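Myo-inositol 2-dehydrogenase (Lactobacillus plantarum WCFS1, PDB 3CEA) probably oxidises myo-inositol to scyllo-inosose (2-keto-myo-inositol), passing hydride to the NAD that it binds in a Rossmann-fold domain. Local coordinates at residues M131-D136 with I194-G199; I212-L217 with E222-V227; E253-G258 with W262-E267; Q333-A336 with L341-I344. All coordinates share one frame; numbering follows the deposited sequence.

Contact 1 (M131-D136 with I194-G199); sequences MRRYDD and IRWFTG. With NAD (nicotinamide-adenine-dinucleotide), chain E.
The guanidinium of R133 lying flat on the indole of W196 is a worked example of arginine–aromatic stacking between a loop and a helix. The two planes are only 11° apart, and the side chains run past each other in opposite directions. R133 CZ stands 4.0 Å from the centroid of the W196 five-membered ring, a cation-pi contact over the face; K142 makes a second cation-pi contact with the same indole. The closest pair is R133 NH1 with W196 CD1, at 3.4 Å.

Dispersion extends the stack. R133 CD makes a CH-pi contact over the same ring, while R133 CG reaches W196 CE3 at 3.9 Å; a bend at chi2 (-148°) carries the arginine chain along the indole. The ionic partner is D192, which forms a salt bridge with R133 NH2. With an alanine at W196, the R133 guanidinium would probably keep its salt bridge but be freer to turn, its stacking surface gone.

Two residues before R133, selenomethionine M131 touches the NAD carboxamide, CE lying 3.2 Å from O7N. Stacking thus covers the flat surface of the cation without using its N-H groups, which stay available for carboxylates, in a loop that also lines the cofactor pocket.

Contact 2 (I212-L217 with E222-V227); sequences IAAPQL and EFETGV
The carboxylate of E224 is the flat group that carries this contact, with the A213 methyl against it: A213 CB is 3.3 Å from E224 OE1. OE1 also accepts from water 1 at 2.6 Å, and that water in turn accepts from A213 N at 2.8 Å. OE2 is held by the backbone N of R244. The chain bends at chi2 (-83°), which folds the acid back across A213.

E224 and T225 both face S210, a classic beta bulge where the returning strand of the C-terminal domain's sheet begins; N211 steadies it, its side-chain amide bonding E224 N and E222 O. A leucine in place of E224 would probably leave water 1 and the backbone N of R244 without their acceptor.

Further along the loop, L217 crosses the glutamate obliquely, CD1 packing 3.7 Å from E224 CA. E222 N donates to L217 O at 2.8 Å, while the E222 carboxylate leads away from L217 to a hydrogen bond with S179 OG. A213 also packs against S259 of the second subunit.

Contact 3 (E253-G258 with W262-E267); sequences ELEVMG and WVRIGE
R264 grips E255 side-on, illustrating how a buried arginine can spend two nitrogens on one oxygen: NE donates to E255 OE1 at 2.7 Å and NH2 to the same OE1 at 2.9 Å. The oxygen lies in the guanidinium plane, whereas the carboxylate as a whole is turned 27° from it. The remaining R264 nitrogen, NH1, makes a weak bond and salt bridge to E267 OE2. The network crosses the subunit boundary, for Y159 of the second subunit bonds E255 OE2, and R264 NH2 reaches E253 of that subunit; R157 adds another positive charge at E255 OE1.

Beneath these charges lies an antiparallel beta hairpin, the N-to-C directions of its two strands 175° apart. L254 with I265 and V256 with V263 are hydrogen-bonded pairs; V256 N to V263 O measures 2.8 Å. At the next non-hydrogen-bonded pair, selenomethionine M257 and W262 run side by side. M257 CG sits over the indole, 3.5 Å from the centroid of its five-membered ring, a CH-pi contact joined by an oblique Met-aromatic one from SE. Water 2 accepts from W262 NE1 at 2.9 Å and donates to G258 O.

On the other face, V256 CB meets V263 CG2 at 3.7 Å. That apolar side packs against helices 136-146 and 182-198, strand 251-258 pairs antiparallel with strand 153-163 on its other side, and strand 262-265 pairs with a strand of the third subunit.

Contact 4 (Q333-A336 with L341-I344); sequences QQSA and LVDI
V342 presents its two methyl groups to different residues of the helix, a simple case of a branched side chain fitting against a helical backbone. CG2 does most of the touching: it lies 3.7 Å from S335 CA and 3.8 Å from S335 CB. CG1, anti to the backbone N of V342 (chi1 174°), extends instead to Q334, where it meets OE1 at 4.0 Å. The extended glutamine and the valine cross at about a right angle.

Helix 319-338 here turns back through a short loop into strand 342-343, an outermost strand of the chain's mixed sheet. V342 and I344 make backbone hydrogen bonds to A205 and V203 of strand 202-210, which fix the direction of the valine. The serine is fixed separately. Its hydroxyl takes no part in the valine contact; OG is hydrogen-bonded to K340 O and G207 N, so one atom ties the helix both to the turn and to the neighbouring strand. Further out, A336 packs on T209, and L341 lies against Y206 of its own chain and Y206 of the second subunit.

In the fold
Contacts 2, 3 and 4 all belong to the mixed sheet of the C-terminal part of the chain: contacts 3 and 4 involve its two outermost strands, their centres about 25 Å apart, and contact 2 lies at the entry to strand 225-232 between them. Contact 1 joins this sheet to the cofactor side. Its helix sends F197 against contact 3, with F197 CE1 4.1 Å from L254 CD2, while its loop segment 131-136 reaches the NAD pocket. Contacts 2 and 4 meet through F223 CD2 and Q333 NE2, 3.9 Å apart. The E222 side chain of contact 2 stays about 11 Å from NAD. Contacts 2 and 3 also share the second subunit as a neighbour.

Contact 1 (M131-D136 with I194-G199)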
loop_
_atom_site.group_PDB
_atom_site.type_symbol
_atom_site.label_atom_id
_atom_site.label_comp_id
_atom_site.label_asym_id
_atom_site.label_seq_id
_atom_site.Cartn_x
_atom_site.Cartn_y
_atom_site.Cartn_z
HETATM N N MSE A 131 3.112 -18.579 -19.958
HETATM C CA MSE A 131 1.886 -17.783 -19.897
HETATM C C MSE A 131 2.091 -16.353 -19.388
HETATM O O MSE A 131 1.314 -15.459 -19.735
HETATM C CB MSE A 131 0.802 -18.499 -19.072
HETATM C CG MSE A 131 0.952 -18.394 -17.554
HETATM SE SE MSE A 131 2.517 -19.328 -16.874
HETATM C CE MSE A 131 2.350 -18.846 -15.025
ATOM N N ARG A 132 3.131 -16.140 -18.580
ATOM C CA ARG A 132 3.373 -14.829 -17.960
ATOM C C ARG A 132 3.554 -13.713 -18.982
ATOM O O ARG A 132 3.286 -12.548 -18.683
ATOM C CB ARG A 132 4.564 -14.873 -16.998
ATOM C CG ARG A 132 4.347 -15.783 -15.799
ATOM C CD ARG A 132 5.408 -15.571 -14.743
ATOM N NE ARG A 132 5.392 -16.641 -13.745
ATOM C CZ ARG A 132 6.325 -16.811 -12.814
ATOM N NH1 ARG A 132 7.360 -15.984 -12.741
ATOM N NH2 ARG A 132 6.228 -17.818 -11.957
ATOM N N ARG A 133 3.992 -14.077 -20.186
ATOM C CA ARG A 133 4.135 -13.128 -21.292
ATOM C C ARG A 133 2.785 -12.572 -21.757
ATOM O O ARG A 133 2.720 -11.497 -22.358
ATOM C CB ARG A 133 4.862 -13.776 -22.473
ATOM C CG ARG A 133 6.341 -14.042 -22.242
ATOM C CD ARG A 133 7.107 -13.910 -23.551
ATOM N NE ARG A 133 8.454 -14.474 -23.480
ATOM C CZ ARG A 133 9.368 -14.354 -24.441
ATOM N NH1 ARG A 133 9.093 -13.681 -25.554
ATOM N NH2 ARG A 133 10.566 -14.905 -24.291
ATOM N N TYR A 134 1.720 -13.320 -21.472
ATOM C CA TYR A 134 0.351 -12.934 -21.821
ATOM C C TYR A 134 -0.325 -12.121 -20.715
ATOM O O TYR A 134 -1.298 -11.406 -20.975
ATOM C CB TYR A 134 -0.489 -14.177 -22.133
ATOM C CG TYR A 134 -0.059 -14.916 -23.381
ATOM C CD1 TYR A 134 0.969 -15.861 -23.339
ATOM C CD2 TYR A 134 -0.682 -14.673 -24.605
ATOM C CE1 TYR A 134 1.367 -16.541 -24.485
ATOM C CE2 TYR A 134 -0.292 -15.347 -25.756
ATOM C CZ TYR A 134 0.731 -16.279 -25.689
ATOM O OH TYR A 134 1.118 -16.948 -26.824
ATOM N N ASP A 135 0.188 -12.240 -19.488
ATOM C CA ASP A 135 -0.368 -11.538 -18.328
ATOM C C ASP A 135 -0.400 -10.027 -18.554
ATOM O O ASP A 135 0.557 -9.451 -19.077
ATOM C CB ASP A 135 0.426 -11.873 -17.062
ATOM C CG ASP A 135 -0.069 -11.114 -15.846
ATOM O OD1 ASP A 135 -1.119 -11.494 -15.287
ATOM O OD2 ASP A 135 0.592 -10.130 -15.454
ATOM N N ASP A 136 -1.509 -9.406 -18.153
ATOM C CA ASP A 136 -1.763 -7.982 -18.382
ATOM C C ASP A 136 -0.718 -7.072 -17.742
ATOM O O ASP A 136 -0.290 -6.092 -18.352
ATOM C CB ASP A 136 -3.163 -7.611 -17.877
ATOM C CG ASP A 136 -3.650 -6.280 -18.425
ATOM N N ILE A 194 13.308 -12.528 -18.053
ATOM C CA ILE A 194 14.554 -11.771 -18.075
ATOM C C ILE A 194 15.115 -11.700 -19.499
ATOM O O ILE A 194 15.524 -10.628 -19.952
ATOM C CB ILE A 194 15.572 -12.341 -17.047
ATOM C CG1 ILE A 194 15.125 -11.965 -15.630
ATOM C CG2 ILE A 194 16.981 -11.818 -17.296
ATOM C CD1 ILE A 194 15.625 -12.888 -14.549
ATOM N N ARG A 195 15.097 -12.832 -20.204
ATOM C CA ARG A 195 15.513 -12.888 -21.609
ATOM C C ARG A 195 14.640 -11.973 -22.463
ATOM O O ARG A 195 15.140 -11.242 -23.323
ATOM C CB ARG A 195 15.446 -14.319 -22.144
ATOM C CG ARG A 195 16.456 -15.281 -21.521
ATOM C CD ARG A 195 16.576 -16.583 -22.315
ATOM N NE ARG A 195 17.162 -16.363 -23.636
ATOM C CZ ARG A 195 16.475 -16.352 -24.777
ATOM N NH1 ARG A 195 15.166 -16.563 -24.777
ATOM N NH2 ARG A 195 17.103 -16.131 -25.923
ATOM N N TRP A 196 13.335 -12.014 -22.199
ATOM C CA TRP A 196 12.356 -11.186 -22.892
ATOM C C TRP A 196 12.606 -9.691 -22.675
ATOM O O TRP A 196 12.648 -8.922 -23.637
ATOM C CB TRP A 196 10.943 -11.582 -22.444
ATOM C CG TRP A 196 9.817 -10.911 -23.184
ATOM C CD1 TRP A 196 9.788 -10.559 -24.507
ATOM C CD2 TRP A 196 8.540 -10.546 -22.646
ATOM N NE1 TRP A 196 8.582 -9.983 -24.817
ATOM C CE2 TRP A 196 7.795 -9.963 -23.695
ATOM C CE3 TRP A 196 7.953 -10.652 -21.376
ATOM C CZ2 TRP A 196 6.491 -9.487 -23.514
ATOM C CZ3 TRP A 196 6.657 -10.177 -21.197
ATOM C CH2 TRP A 196 5.943 -9.602 -22.262
ATOM N N PHE A 197 12.791 -9.294 -21.416
ATOM C CA PHE A 197 12.942 -7.884 -21.054
ATOM C C PHE A 197 14.266 -7.266 -21.507
ATOM O O PHE A 197 14.303 -6.100 -21.912
ATOM C CB PHE A 197 12.762 -7.693 -19.541
ATOM C CG PHE A 197 11.336 -7.451 -19.116
ATOM C CD1 PHE A 197 10.427 -8.499 -19.026
ATOM C CD2 PHE A 197 10.904 -6.170 -18.790
ATOM C CE1 PHE A 197 9.109 -8.272 -18.625
ATOM C CE2 PHE A 197 9.589 -5.936 -18.386
ATOM C CZ PHE A 197 8.691 -6.988 -18.307
ATOM N N THR A 198 15.339 -8.054 -21.446
ATOM C CA THR A 198 16.694 -7.564 -21.718
ATOM C C THR A 198 17.158 -7.784 -23.156
ATOM O O THR A 198 17.919 -6.979 -23.697
ATOM C CB THR A 198 17.731 -8.230 -20.790
ATOM O OG1 THR A 198 17.690 -9.652 -20.970
ATOM C CG2 THR A 198 17.458 -7.888 -19.332
ATOM N N GLY A 199 16.718 -8.880 -23.766
ATOM C CA GLY A 199 17.229 -9.291 -25.071
ATOM C C GLY A 199 18.610 -9.910 -24.942
ATOM O O GLY A 199 19.238 -10.260 -25.939
HETATM P PA NAD E . -0.166 -33.149 -11.986
HETATM O O1A NAD E . -1.045 -32.407 -11.055
HETATM O O2A NAD E . 0.604 -34.205 -11.292
HETATM O O5B NAD E . -1.056 -33.752 -13.183
HETATM C C5B NAD E . -0.511 -34.685 -14.095
HETATM C C4B NAD E . -1.634 -35.349 -14.888
HETATM O O4B NAD E . -1.111 -36.056 -15.999
HETATM C C3B NAD E . -2.414 -36.350 -14.051
HETATM O O3B NAD E . -3.783 -36.108 -14.261
HETATM C C2B NAD E . -2.024 -37.708 -14.601
HETATM O O2B NAD E . -3.096 -38.624 -14.590
HETATM C C1B NAD E . -1.581 -37.391 -16.020
HETATM N N9A NAD E . -0.522 -38.310 -16.479
HETATM C C8A NAD E . 0.661 -38.595 -15.842
HETATM N N7A NAD E . 1.359 -39.479 -16.591
HETATM C C5A NAD E . 0.635 -39.766 -17.696
HETATM C C6A NAD E . 0.878 -40.604 -18.779
HETATM N N6A NAD E . 2.096 -41.103 -18.960
HETATM N N1A NAD E . -0.065 -40.699 -19.788
HETATM C C2A NAD E . -1.239 -39.967 -19.720
HETATM N N3A NAD E . -1.474 -39.136 -18.638
HETATM C C4A NAD E . -0.552 -39.037 -17.642
HETATM O O3 NAD E . 0.847 -32.137 -12.727
HETATM P PN NAD E . 0.439 -30.613 -13.057
HETATM O O1N NAD E . -0.963 -30.574 -13.537
HETATM O O2N NAD E . 0.866 -29.790 -11.908
HETATM O O5D NAD E . 1.406 -30.203 -14.274
HETATM C C5D NAD E . 1.585 -30.995 -15.425
HETATM C C4D NAD E . 2.563 -30.267 -16.342
HETATM O O4D NAD E . 2.251 -28.885 -16.390
HETATM C C3D NAD E . 4.000 -30.396 -15.859
HETATM O O3D NAD E . 4.812 -30.799 -16.937
HETATM C C2D NAD E . 4.376 -29.004 -15.391
HETATM O O2D NAD E . 5.704 -28.676 -15.721
HETATM C C1D NAD E . 3.389 -28.092 -16.107
HETATM N N1N NAD E . 3.031 -26.918 -15.285
HETATM C C2N NAD E . 3.134 -25.667 -15.839
HETATM C C3N NAD E . 2.807 -24.531 -15.092
HETATM C C7N NAD E . 2.747 -23.175 -15.734
HETATM O O7N NAD E . 2.854 -22.038 -14.908
HETATM N N7N NAD E . 2.596 -23.067 -17.058
HETATM C C4N NAD E . 2.376 -24.679 -13.775
HETATM C C5N NAD E . 2.276 -25.953 -13.219
HETATM C C6N NAD E . 2.607 -27.068 -13.988
#

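Contact 2 (I212-L217 with E222-V227)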
loop_
_atom_site.group_PDB
_atom_site.type_symbol
_atom_site.label_atom_id
_atom_site.label_comp_id
_atom_site.label_asym_id
_atom_site.label_seq_id
_atom_site.Cartn_x
_atom_site.Cartn_y
_atom_site.Cartn_z
ATOM N N ILE A 212 15.862 -25.829 4.712
ATOM C CA ILE A 212 15.587 -25.394 6.081
ATOM C C ILE A 212 14.084 -25.410 6.387
ATOM O O ILE A 212 13.662 -25.944 7.415
ATOM C CB ILE A 212 16.212 -24.001 6.378
ATOM C CG1 ILE A 212 17.744 -24.095 6.375
ATOM C CG2 ILE A 212 15.713 -23.444 7.716
ATOM C CD1 ILE A 212 18.463 -22.754 6.391
ATOM N N ALA A 213 13.289 -24.844 5.479
ATOM C CA ALA A 213 11.834 -24.771 5.635
ATOM C C ALA A 213 11.124 -26.131 5.569
ATOM O O ALA A 213 10.057 -26.302 6.164
ATOM C CB ALA A 213 11.244 -23.814 4.612
ATOM N N ALA A 214 11.713 -27.082 4.841
ATOM C CA ALA A 214 11.151 -28.428 4.692
ATOM C C ALA A 214 12.236 -29.475 4.401
ATOM O O ALA A 214 12.536 -29.750 3.235
ATOM C CB ALA A 214 10.080 -28.445 3.600
ATOM N N PRO A 215 12.821 -30.071 5.461
ATOM C CA PRO A 215 13.925 -31.024 5.300
ATOM C C PRO A 215 13.494 -32.368 4.708
ATOM O O PRO A 215 14.339 -33.123 4.215
ATOM C CB PRO A 215 14.443 -31.218 6.734
ATOM C CG PRO A 215 13.772 -30.153 7.562
ATOM C CD PRO A 215 12.478 -29.879 6.880
ATOM N N GLN A 216 12.192 -32.655 4.755
ATOM C CA GLN A 216 11.646 -33.915 4.246
ATOM C C GLN A 216 11.675 -33.990 2.717
ATOM O O GLN A 216 11.502 -35.066 2.143
ATOM C CB GLN A 216 10.223 -34.156 4.775
ATOM C CG GLN A 216 9.128 -33.284 4.137
ATOM C CD GLN A 216 8.928 -31.939 4.831
ATOM O OE1 GLN A 216 9.787 -31.466 5.579
ATOM N NE2 GLN A 216 7.782 -31.316 4.579
ATOM N N LEU A 217 11.889 -32.847 2.066
ATOM C CA LEU A 217 11.956 -32.794 0.606
ATOM C C LEU A 217 13.226 -33.443 0.064
ATOM O O LEU A 217 13.268 -33.863 -1.094
ATOM C CB LEU A 217 11.824 -31.354 0.103
ATOM C CG LEU A 217 10.421 -30.737 0.132
ATOM C CD1 LEU A 217 10.485 -29.245 -0.180
ATOM C CD2 LEU A 217 9.465 -31.445 -0.830
ATOM N N GLU A 222 14.576 -33.341 -3.507
ATOM C CA GLU A 222 14.132 -31.987 -3.833
ATOM C C GLU A 222 14.652 -30.958 -2.827
ATOM O O GLU A 222 14.886 -31.282 -1.657
ATOM C CB GLU A 222 12.603 -31.934 -3.900
ATOM C CG GLU A 222 11.997 -32.560 -5.153
ATOM C CD GLU A 222 11.887 -31.588 -6.327
ATOM O OE1 GLU A 222 12.160 -30.376 -6.155
ATOM O OE2 GLU A 222 11.516 -32.047 -7.432
ATOM N N PHE A 223 14.838 -29.723 -3.294
ATOM C CA PHE A 223 15.202 -28.603 -2.427
ATOM C C PHE A 223 14.058 -27.604 -2.330
ATOM O O PHE A 223 13.494 -27.199 -3.350
ATOM C CB PHE A 223 16.464 -27.901 -2.936
ATOM C CG PHE A 223 17.696 -28.757 -2.888
ATOM C CD1 PHE A 223 18.353 -28.990 -1.679
ATOM C CD2 PHE A 223 18.206 -29.329 -4.053
ATOM C CE1 PHE A 223 19.499 -29.787 -1.630
ATOM C CE2 PHE A 223 19.350 -30.124 -4.016
ATOM C CZ PHE A 223 19.998 -30.355 -2.800
ATOM N N GLU A 224 13.728 -27.205 -1.104
ATOM C CA GLU A 224 12.630 -26.269 -0.859
ATOM C C GLU A 224 12.854 -24.911 -1.529
ATOM O O GLU A 224 11.953 -24.384 -2.186
ATOM C CB GLU A 224 12.390 -26.099 0.647
ATOM C CG GLU A 224 11.087 -25.383 1.004
ATOM C CD GLU A 224 11.208 -23.871 0.941
ATOM O OE1 GLU A 224 12.197 -23.335 1.474
ATOM O OE2 GLU A 224 10.322 -23.214 0.356
ATOM N N THR A 225 14.049 -24.354 -1.358
ATOM C CA THR A 225 14.369 -23.033 -1.894
ATOM C C THR A 225 15.579 -23.090 -2.818
ATOM O O THR A 225 16.528 -23.832 -2.572
ATOM C CB THR A 225 14.597 -21.995 -0.757
ATOM O OG1 THR A 225 13.385 -21.833 -0.011
ATOM C CG2 THR A 225 15.006 -20.627 -1.309
ATOM N N GLY A 226 15.522 -22.310 -3.890
ATOM C CA GLY A 226 16.650 -22.144 -4.790
ATOM C C GLY A 226 16.861 -20.676 -5.083
ATOM O O GLY A 226 15.968 -20.009 -5.606
ATOM N N VAL A 227 18.038 -20.168 -4.733
ATOM C CA VAL A 227 18.399 -18.789 -5.036
ATOM C C VAL A 227 19.524 -18.789 -6.062
ATOM O O VAL A 227 20.555 -19.435 -5.862
ATOM C CB VAL A 227 18.827 -17.998 -3.771
ATOM C CG1 VAL A 227 19.023 -16.521 -4.096
ATOM C CG2 VAL A 227 17.797 -18.153 -2.654
HETATM O O HOH W 1 14.235 -23.969 2.942
#

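Contact 3 (E253-G258 with W262-E267)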
loop_
_atom_site.group_PDB
_atom_site.type_symbol
_atom_site.label_atom_id
_atom_site.label_comp_id
_atom_site.label_asym_id
_atom_site.label_seq_id
_atom_site.Cartn_x
_atom_site.Cartn_y
_atom_site.Cartn_z
ATOM N N GLU A 253 6.630 -12.353 -8.252
ATOM C CA GLU A 253 7.104 -10.988 -8.188
ATOM C C GLU A 253 8.240 -10.792 -9.181
ATOM O O GLU A 253 9.142 -11.629 -9.279
ATOM C CB GLU A 253 7.581 -10.707 -6.760
ATOM C CG GLU A 253 7.859 -9.253 -6.410
ATOM C CD GLU A 253 8.481 -9.101 -5.020
ATOM O OE1 GLU A 253 8.451 -10.076 -4.229
ATOM O OE2 GLU A 253 9.003 -8.007 -4.718
ATOM N N LEU A 254 8.178 -9.693 -9.928
ATOM C CA LEU A 254 9.269 -9.296 -10.808
ATOM C C LEU A 254 9.621 -7.832 -10.593
ATOM O O LEU A 254 8.756 -6.955 -10.670
ATOM C CB LEU A 254 8.922 -9.546 -12.280
ATOM C CG LEU A 254 10.053 -9.375 -13.308
ATOM C CD1 LEU A 254 11.131 -10.448 -13.152
ATOM C CD2 LEU A 254 9.503 -9.390 -14.726
ATOM N N GLU A 255 10.899 -7.583 -10.323
ATOM C CA GLU A 255 11.404 -6.229 -10.168
ATOM C C GLU A 255 12.389 -5.917 -11.280
ATOM O O GLU A 255 13.405 -6.594 -11.428
ATOM C CB GLU A 255 12.078 -6.052 -8.806
ATOM C CG GLU A 255 12.715 -4.683 -8.595
ATOM C CD GLU A 255 13.601 -4.644 -7.372
ATOM O OE1 GLU A 255 13.066 -4.588 -6.245
ATOM O OE2 GLU A 255 14.836 -4.673 -7.541
ATOM N N VAL A 256 12.078 -4.898 -12.069
ATOM C CA VAL A 256 13.008 -4.428 -13.079
ATOM C C VAL A 256 13.586 -3.092 -12.625
ATOM O O VAL A 256 12.906 -2.064 -12.627
ATOM C CB VAL A 256 12.372 -4.329 -14.478
ATOM C CG1 VAL A 256 13.460 -4.215 -15.531
ATOM C CG2 VAL A 256 11.504 -5.552 -14.764
HETATM N N MSE A 257 14.849 -3.139 -12.220
HETATM C CA MSE A 257 15.544 -1.990 -11.674
HETATM C C MSE A 257 16.347 -1.314 -12.780
HETATM O O MSE A 257 17.305 -1.889 -13.299
HETATM C CB MSE A 257 16.453 -2.448 -10.532
HETATM C CG MSE A 257 16.990 -1.337 -9.664
HETATM SE SE MSE A 257 18.537 -1.891 -8.638
HETATM C CE MSE A 257 17.648 -2.951 -7.280
ATOM N N GLY A 258 15.941 -0.103 -13.148
ATOM C CA GLY A 258 16.588 0.642 -14.228
ATOM C C GLY A 258 17.434 1.812 -13.767
ATOM O O GLY A 258 17.596 2.043 -12.565
ATOM N N TRP A 262 12.244 2.345 -11.554
ATOM C CA TRP A 262 12.052 0.904 -11.413
ATOM C C TRP A 262 10.600 0.540 -11.693
ATOM O O TRP A 262 9.734 1.416 -11.793
ATOM C CB TRP A 262 12.379 0.399 -9.997
ATOM C CG TRP A 262 13.676 0.830 -9.374
ATOM C CD1 TRP A 262 14.744 1.431 -9.986
ATOM C CD2 TRP A 262 14.052 0.645 -8.007
ATOM N NE1 TRP A 262 15.750 1.654 -9.075
ATOM C CE2 TRP A 262 15.353 1.176 -7.853
ATOM C CE3 TRP A 262 13.412 0.087 -6.889
ATOM C CZ2 TRP A 262 16.026 1.167 -6.629
ATOM C CZ3 TRP A 262 14.081 0.081 -5.672
ATOM C CH2 TRP A 262 15.376 0.617 -5.553
ATOM N N VAL A 263 10.349 -0.762 -11.816
ATOM C CA VAL A 263 9.000 -1.303 -11.743
ATOM C C VAL A 263 9.025 -2.569 -10.909
ATOM O O VAL A 263 9.989 -3.335 -10.953
ATOM C CB VAL A 263 8.340 -1.582 -13.141
ATOM C CG1 VAL A 263 8.130 -0.281 -13.934
ATOM C CG2 VAL A 263 9.133 -2.605 -13.954
ATOM N N ARG A 264 7.974 -2.761 -10.121
ATOM C CA ARG A 264 7.746 -4.023 -9.443
ATOM C C ARG A 264 6.388 -4.559 -9.853
ATOM O O ARG A 264 5.391 -3.833 -9.850
ATOM C CB ARG A 264 7.843 -3.866 -7.930
ATOM C CG ARG A 264 9.268 -3.887 -7.421
ATOM C CD ARG A 264 9.356 -3.327 -6.026
ATOM N NE ARG A 264 10.702 -3.448 -5.481
ATOM C CZ ARG A 264 11.076 -2.988 -4.291
ATOM N NH1 ARG A 264 10.206 -2.363 -3.506
ATOM N NH2 ARG A 264 12.325 -3.154 -3.883
ATOM N N ILE A 265 6.372 -5.832 -10.230
ATOM C CA ILE A 265 5.162 -6.501 -10.669
ATOM C C ILE A 265 4.811 -7.534 -9.610
ATOM O O ILE A 265 5.614 -8.418 -9.309
ATOM C CB ILE A 265 5.361 -7.165 -12.054
ATOM C CG1 ILE A 265 5.849 -6.126 -13.070
ATOM C CG2 ILE A 265 4.062 -7.803 -12.538
ATOM C CD1 ILE A 265 6.873 -6.654 -14.060
ATOM N N GLY A 266 3.620 -7.400 -9.035
ATOM C CA GLY A 266 3.158 -8.307 -7.993
ATOM C C GLY A 266 4.007 -8.252 -6.736
ATOM O O GLY A 266 4.441 -9.286 -6.228
ATOM N N GLU A 267 4.251 -7.041 -6.240
ATOM C CA GLU A 267 4.983 -6.850 -4.994
ATOM C C GLU A 267 4.275 -7.596 -3.864
ATOM O O GLU A 267 4.910 -8.309 -3.082
ATOM C CB GLU A 267 5.099 -5.362 -4.675
ATOM C CG GLU A 267 6.222 -5.006 -3.721
ATOM C CD GLU A 267 6.611 -3.539 -3.795
ATOM O OE1 GLU A 267 5.954 -2.768 -4.527
ATOM O OE2 GLU A 267 7.585 -3.156 -3.116
HETATM O O HOH W 2 18.565 1.859 -9.614
#

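Contact 4 (Q333-A336 with L341-I344)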
loop_
_atom_site.group_PDB
_atom_site.type_symbol
_atom_site.label_atom_id
_atom_site.label_comp_id
_atom_site.label_asym_id
_atom_site.label_seq_id
_atom_site.Cartn_x
_atom_site.Cartn_y
_atom_site.Cartn_z
ATOM N N GLN A 333 20.871 -25.147 -11.170
ATOM C CA GLN A 333 20.778 -26.362 -10.366
ATOM C C GLN A 333 22.139 -27.038 -10.238
ATOM O O GLN A 333 22.496 -27.520 -9.163
ATOM C CB GLN A 333 19.751 -27.331 -10.964
ATOM C CG GLN A 333 19.397 -28.509 -10.060
ATOM C CD GLN A 333 18.685 -28.085 -8.782
ATOM O OE1 GLN A 333 17.616 -27.471 -8.822
ATOM N NE2 GLN A 333 19.278 -28.418 -7.637
ATOM N N GLN A 334 22.889 -27.063 -11.339
ATOM C CA GLN A 334 24.234 -27.625 -11.357
ATOM C C GLN A 334 25.171 -26.834 -10.449
ATOM O O GLN A 334 25.949 -27.422 -9.701
ATOM C CB GLN A 334 24.787 -27.654 -12.783
ATOM C CG GLN A 334 26.085 -28.446 -12.937
ATOM C CD GLN A 334 26.749 -28.243 -14.289
ATOM O OE1 GLN A 334 26.169 -27.646 -15.199
ATOM N NE2 GLN A 334 27.974 -28.742 -14.426
ATOM N N SER A 335 25.079 -25.506 -10.520
ATOM C CA SER A 335 25.893 -24.603 -9.703
ATOM C C SER A 335 25.743 -24.880 -8.208
ATOM O O SER A 335 26.723 -24.861 -7.463
ATOM C CB SER A 335 25.535 -23.145 -10.010
ATOM O OG SER A 335 26.278 -22.253 -9.202
ATOM N N ALA A 336 24.506 -25.143 -7.794
ATOM C CA ALA A 336 24.174 -25.442 -6.407
ATOM C C ALA A 336 24.681 -26.817 -5.978
ATOM O O ALA A 336 25.192 -26.975 -4.869
ATOM C CB ALA A 336 22.674 -25.343 -6.204
ATOM N N LEU A 341 30.722 -21.834 -9.413
ATOM C CA LEU A 341 30.183 -20.969 -10.442
ATOM C C LEU A 341 30.097 -21.778 -11.730
ATOM O O LEU A 341 30.999 -22.564 -12.035
ATOM C CB LEU A 341 31.134 -19.786 -10.628
ATOM C CG LEU A 341 30.620 -18.349 -10.631
ATOM C CD1 LEU A 341 29.620 -18.113 -9.509
ATOM C CD2 LEU A 341 31.804 -17.405 -10.502
ATOM N N VAL A 342 29.008 -21.610 -12.476
ATOM C CA VAL A 342 28.859 -22.279 -13.770
ATOM C C VAL A 342 28.776 -21.247 -14.894
ATOM O O VAL A 342 27.936 -20.346 -14.859
ATOM C CB VAL A 342 27.631 -23.237 -13.800
ATOM C CG1 VAL A 342 27.407 -23.800 -15.201
ATOM C CG2 VAL A 342 27.817 -24.375 -12.818
ATOM N N ASP A 343 29.666 -21.375 -15.875
ATOM C CA ASP A 343 29.624 -20.540 -17.072
ATOM C C ASP A 343 28.653 -21.138 -18.084
ATOM O O ASP A 343 28.769 -22.311 -18.453
ATOM C CB ASP A 343 31.020 -20.392 -17.687
ATOM C CG ASP A 343 31.957 -19.544 -16.833
ATOM O OD1 ASP A 343 31.502 -18.939 -15.838
ATOM O OD2 ASP A 343 33.159 -19.479 -17.163
ATOM N N ILE A 344 27.693 -20.329 -18.521
ATOM C CA ILE A 344 26.648 -20.792 -19.429
ATOM C C ILE A 344 27.028 -20.534 -20.890
ATOM O O ILE A 344 27.471 -19.436 -21.250
ATOM C CB ILE A 344 25.264 -20.153 -19.101
ATOM C CG1 ILE A 344 24.936 -20.306 -17.611
ATOM C CG2 ILE A 344 24.156 -20.777 -19.956
ATOM C CD1 ILE A 344 23.686 -19.570 -17.161
#